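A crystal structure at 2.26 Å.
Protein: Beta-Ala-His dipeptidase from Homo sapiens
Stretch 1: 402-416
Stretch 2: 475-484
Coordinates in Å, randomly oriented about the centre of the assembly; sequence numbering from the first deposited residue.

Stretch 1 402-416: DTQYLAAKRAIRTVF
Stretch 2 (475-484) AAFFLEMAQL

The two stretches of this dipeptidase chain pack as a pair of helices running in roughly opposite directions. Residues 403–416 form one helix, preceded by Asp402 at the N-cap position; its phi/psi of -71/163° is extended. Thr403 to Thr414 stay close to -60/-44°; Val415 (-82/-39°) and Phe416 (-105/-9°) depart from this. The second helix enters from earlier in the chain and covers 475 onward; Ala475 to Met481 lie near -61/-41°, and Leu484 has phi -150°. The N-to-C directions make an angle of 139°, and the axes approach to 8.4 Å. The register is set by Ala407 opposite Glu480 and Ala411 opposite Phe477, each pair with CA atoms 5.0 Å apart, while Thr403 lies nearest Leu484 at a CA–CA distance of 7.3 Å.

Such close backbones are accommodated by alanine. Ala407 and Ala411, one helical turn apart, both direct CA-to-CB toward the second helix, and Ala476 also points toward the first helix, its CB 4.0 Å from Ala411 CB. The CB methyl of Ala411 also lies 3.9 Å from Phe477 CB and 3.7 Å from Phe477 N, so the second backbone itself forms part of the packing surface. Further along, Val415, with chi1 at 174° (t), brings CG2 to 4.1 Å from Ala476 CB. Thr414 adopts m (-69°), which places OG1 3.3 Å from Arg410 O in a weak hydrogen bond within its own helix.

Phe477 is the principal knob. Its CA-to-CB bond points sideways, but chi1 of 179° (t) and chi2 of 70° carry the ring back into a hole formed by Gln404, Ala407, Ala408 and Ala411. Phe477 CE1 lies 3.6 Å from Ala407 CB and 4.0 Å from Ala408 CB. The edge of the ring meets Ala408 N, Gln404 O and Ala411 CB, with Phe477 CE1 3.5 Å from Ala408 N and 3.9 Å from Gln404 O. The small side chains of Ala407, Ala408 and Ala411 leave room for this aromatic group to reach the backbone.

Met481 also starts sideways and turns inward. Its chi1 (-74°, m) and chi2 (-57°, m) bring Met481 SD to 3.6 Å from Ala407 CB and 4.1 Å from Gln404 CA; chi3 (-39°, m) then sets CE. Phe477 and Met481 thus both contact the Ala407 methyl, and both are buried.

Glu480 points toward the first helix and has the largest area covered by it, 68 Å². Its aliphatic portion does much of the packing: Glu480 CB is 3.6 Å from Ala407 O and 3.8 Å from Ala407 CB, and Glu480 CG is 4.1 Å from Ala411 N. With chi1 -69° (m), chi2 -72° (m) and chi3 -7°, the side chain bends so that Glu480 OE2 comes to 3.4 Å from Arg410 CB. Arg410 is m at chi1 (-65°) and modelled only to CG, so any pairing of its guanidinium with this carboxylate remains open.

At the margin, Thr403 CB meets Leu484 CD2 at 4.3 Å, with the leucine at -166° (t) and 79° (p). No hydrogen bond crosses between the modelled atoms; apolar packing dominates the 470 Å² buried in total.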

# COMPACT_ATOMS: atom_id res chain seq x y z
N ASP A 402 -3.08 -1.74 -22.54
CA ASP A 402 -1.72 -1.27 -22.83
C ASP A 402 -0.83 -2.51 -22.97
O ASP A 402 -1.21 -3.61 -22.55
CB ASP A 402 -1.20 -0.35 -21.71
N THR A 403 0.36 -2.34 -23.56
CA THR A 403 1.24 -3.49 -23.81
C THR A 403 1.72 -4.17 -22.51
O THR A 403 1.74 -5.40 -22.43
CB THR A 403 2.43 -3.11 -24.75
N GLN A 404 2.07 -3.38 -21.50
CA GLN A 404 2.36 -3.89 -20.16
C GLN A 404 1.20 -4.73 -19.59
O GLN A 404 1.42 -5.79 -18.98
CB GLN A 404 2.71 -2.74 -19.20
N TYR A 405 -0.04 -4.26 -19.80
CA TYR A 405 -1.26 -4.93 -19.30
C TYR A 405 -1.56 -6.26 -19.97
O TYR A 405 -1.99 -7.20 -19.30
CB TYR A 405 -2.48 -3.97 -19.25
CG TYR A 405 -2.48 -3.20 -17.94
CD1 TYR A 405 -3.14 -3.68 -16.82
CD2 TYR A 405 -1.72 -2.04 -17.80
CE1 TYR A 405 -3.10 -3.00 -15.60
CE2 TYR A 405 -1.66 -1.35 -16.60
CZ TYR A 405 -2.35 -1.84 -15.49
OH TYR A 405 -2.26 -1.17 -14.29
N LEU A 406 -1.29 -6.36 -21.28
CA LEU A 406 -1.49 -7.61 -22.03
C LEU A 406 -0.49 -8.72 -21.65
O LEU A 406 -0.87 -9.90 -21.51
CB LEU A 406 -1.44 -7.34 -23.54
CG LEU A 406 -1.69 -8.51 -24.50
CD1 LEU A 406 -3.01 -9.28 -24.20
CD2 LEU A 406 -1.65 -8.03 -25.96
N ALA A 407 0.78 -8.34 -21.49
CA ALA A 407 1.83 -9.24 -21.03
C ALA A 407 1.46 -9.91 -19.71
O ALA A 407 1.63 -11.12 -19.55
CB ALA A 407 3.17 -8.49 -20.90
N ALA A 408 0.95 -9.10 -18.77
CA ALA A 408 0.51 -9.57 -17.45
C ALA A 408 -0.64 -10.58 -17.54
O ALA A 408 -0.59 -11.62 -16.88
CB ALA A 408 0.13 -8.37 -16.57
N LYS A 409 -1.66 -10.27 -18.35
CA LYS A 409 -2.82 -11.14 -18.63
C LYS A 409 -2.40 -12.52 -19.12
O LYS A 409 -2.82 -13.55 -18.56
CB LYS A 409 -3.74 -10.51 -19.68
CG LYS A 409 -4.35 -9.19 -19.28
CD LYS A 409 -4.93 -8.47 -20.50
CE LYS A 409 -6.09 -7.56 -20.12
NZ LYS A 409 -6.61 -6.79 -21.30
N ARG A 410 -1.57 -12.53 -20.16
CA ARG A 410 -0.94 -13.75 -20.67
C ARG A 410 -0.10 -14.51 -19.64
O ARG A 410 -0.23 -15.72 -19.52
CB ARG A 410 -0.10 -13.44 -21.92
CG ARG A 410 -0.90 -12.96 -23.13
N ALA A 411 0.74 -13.81 -18.88
CA ALA A 411 1.53 -14.48 -17.84
C ALA A 411 0.63 -15.15 -16.81
O ALA A 411 0.93 -16.25 -16.35
CB ALA A 411 2.50 -13.50 -17.17
N ILE A 412 -0.48 -14.48 -16.45
CA ILE A 412 -1.43 -15.01 -15.46
C ILE A 412 -2.12 -16.25 -15.97
O ILE A 412 -2.19 -17.25 -15.25
CB ILE A 412 -2.47 -13.95 -14.97
CG1 ILE A 412 -1.79 -12.94 -14.04
CG2 ILE A 412 -3.67 -14.61 -14.24
CD1 ILE A 412 -2.73 -11.95 -13.41
N ARG A 413 -2.58 -16.21 -17.22
CA ARG A 413 -3.21 -17.35 -17.86
C ARG A 413 -2.28 -18.57 -17.84
O ARG A 413 -2.71 -19.67 -17.47
CB ARG A 413 -3.70 -17.02 -19.27
N THR A 414 -1.01 -18.35 -18.19
CA THR A 414 -0.01 -19.44 -18.20
C THR A 414 0.16 -20.13 -16.84
O THR A 414 0.17 -21.36 -16.77
CB THR A 414 1.39 -18.94 -18.71
OG1 THR A 414 1.31 -18.63 -20.10
CG2 THR A 414 2.46 -20.01 -18.51
N VAL A 415 0.29 -19.33 -15.78
CA VAL A 415 0.63 -19.87 -14.44
C VAL A 415 -0.59 -20.41 -13.68
O VAL A 415 -0.51 -21.45 -13.02
CB VAL A 415 1.43 -18.85 -13.59
CG1 VAL A 415 1.65 -19.36 -12.17
CG2 VAL A 415 2.77 -18.55 -14.26
N PHE A 416 -1.71 -19.72 -13.79
CA PHE A 416 -2.88 -20.06 -13.00
C PHE A 416 -3.95 -20.77 -13.82
O PHE A 416 -4.92 -21.29 -13.26
CB PHE A 416 -3.42 -18.83 -12.25
CG PHE A 416 -2.44 -18.29 -11.21
CD1 PHE A 416 -1.62 -17.20 -11.50
CD2 PHE A 416 -2.32 -18.89 -9.96
CE1 PHE A 416 -0.71 -16.72 -10.55
CE2 PHE A 416 -1.41 -18.40 -8.98
CZ PHE A 416 -0.61 -17.32 -9.29
N ALA A 475 8.31 -14.90 -13.66
CA ALA A 475 9.12 -15.61 -14.69
C ALA A 475 8.45 -15.62 -16.09
O ALA A 475 9.06 -15.21 -17.10
CB ALA A 475 9.43 -17.03 -14.22
N ALA A 476 7.18 -16.05 -16.15
CA ALA A 476 6.40 -16.01 -17.39
C ALA A 476 6.32 -14.59 -18.00
O ALA A 476 6.37 -14.42 -19.24
CB ALA A 476 5.00 -16.58 -17.15
N PHE A 477 6.20 -13.60 -17.12
CA PHE A 477 6.00 -12.21 -17.48
C PHE A 477 7.23 -11.62 -18.18
O PHE A 477 7.09 -10.91 -19.18
CB PHE A 477 5.61 -11.41 -16.23
CG PHE A 477 5.38 -9.94 -16.47
CD1 PHE A 477 4.27 -9.49 -17.18
CD2 PHE A 477 6.27 -9.00 -15.96
CE1 PHE A 477 4.04 -8.13 -17.38
CE2 PHE A 477 6.05 -7.64 -16.17
CZ PHE A 477 4.93 -7.20 -16.88
N PHE A 478 8.42 -11.94 -17.66
CA PHE A 478 9.68 -11.54 -18.33
C PHE A 478 9.60 -11.89 -19.81
O PHE A 478 9.96 -11.07 -20.67
CB PHE A 478 10.91 -12.24 -17.73
CG PHE A 478 11.16 -11.93 -16.28
CD1 PHE A 478 11.97 -12.78 -15.51
CD2 PHE A 478 10.59 -10.83 -15.66
CE1 PHE A 478 12.21 -12.53 -14.17
CE2 PHE A 478 10.82 -10.58 -14.32
CZ PHE A 478 11.63 -11.43 -13.57
N LEU A 479 9.14 -13.11 -20.07
CA LEU A 479 9.08 -13.67 -21.41
C LEU A 479 8.03 -12.94 -22.25
O LEU A 479 8.26 -12.66 -23.43
CB LEU A 479 8.83 -15.18 -21.33
CG LEU A 479 9.00 -16.03 -22.59
CD1 LEU A 479 10.44 -16.03 -23.10
CD2 LEU A 479 8.53 -17.47 -22.32
N GLU A 480 6.90 -12.60 -21.65
CA GLU A 480 5.83 -11.90 -22.35
C GLU A 480 6.20 -10.47 -22.75
O GLU A 480 5.86 -10.02 -23.84
CB GLU A 480 4.54 -11.94 -21.53
CG GLU A 480 3.91 -13.33 -21.44
CD GLU A 480 3.27 -13.79 -22.74
OE1 GLU A 480 3.19 -13.00 -23.71
OE2 GLU A 480 2.84 -14.96 -22.79
N MET A 481 6.89 -9.76 -21.87
CA MET A 481 7.41 -8.42 -22.18
C MET A 481 8.40 -8.42 -23.36
O MET A 481 8.43 -7.47 -24.15
CB MET A 481 8.05 -7.77 -20.95
CG MET A 481 7.07 -7.27 -19.89
SD MET A 481 5.81 -6.06 -20.39
CE MET A 481 6.67 -4.97 -21.55
N ALA A 482 9.19 -9.48 -23.49
CA ALA A 482 10.13 -9.60 -24.60
C ALA A 482 9.39 -9.77 -25.93
O ALA A 482 9.94 -9.45 -26.99
CB ALA A 482 11.09 -10.76 -24.38
N GLN A 483 8.17 -10.29 -25.85
CA GLN A 483 7.37 -10.62 -27.04
C GLN A 483 6.60 -9.45 -27.66
O GLN A 483 6.05 -9.59 -28.75
CB GLN A 483 6.49 -11.85 -26.78
CG GLN A 483 7.31 -13.11 -26.49
CD GLN A 483 6.51 -14.41 -26.59
OE1 GLN A 483 6.00 -14.77 -27.67
NE2 GLN A 483 6.39 -15.12 -25.46
N LEU A 484 6.55 -8.31 -26.96
CA LEU A 484 6.39 -6.98 -27.60
C LEU A 484 7.08 -5.90 -26.76
O LEU A 484 8.30 -5.96 -26.52
CB LEU A 484 4.92 -6.59 -27.89
CG LEU A 484 4.71 -5.39 -28.85
CD1 LEU A 484 4.89 -5.77 -30.34
CD2 LEU A 484 3.36 -4.66 -28.64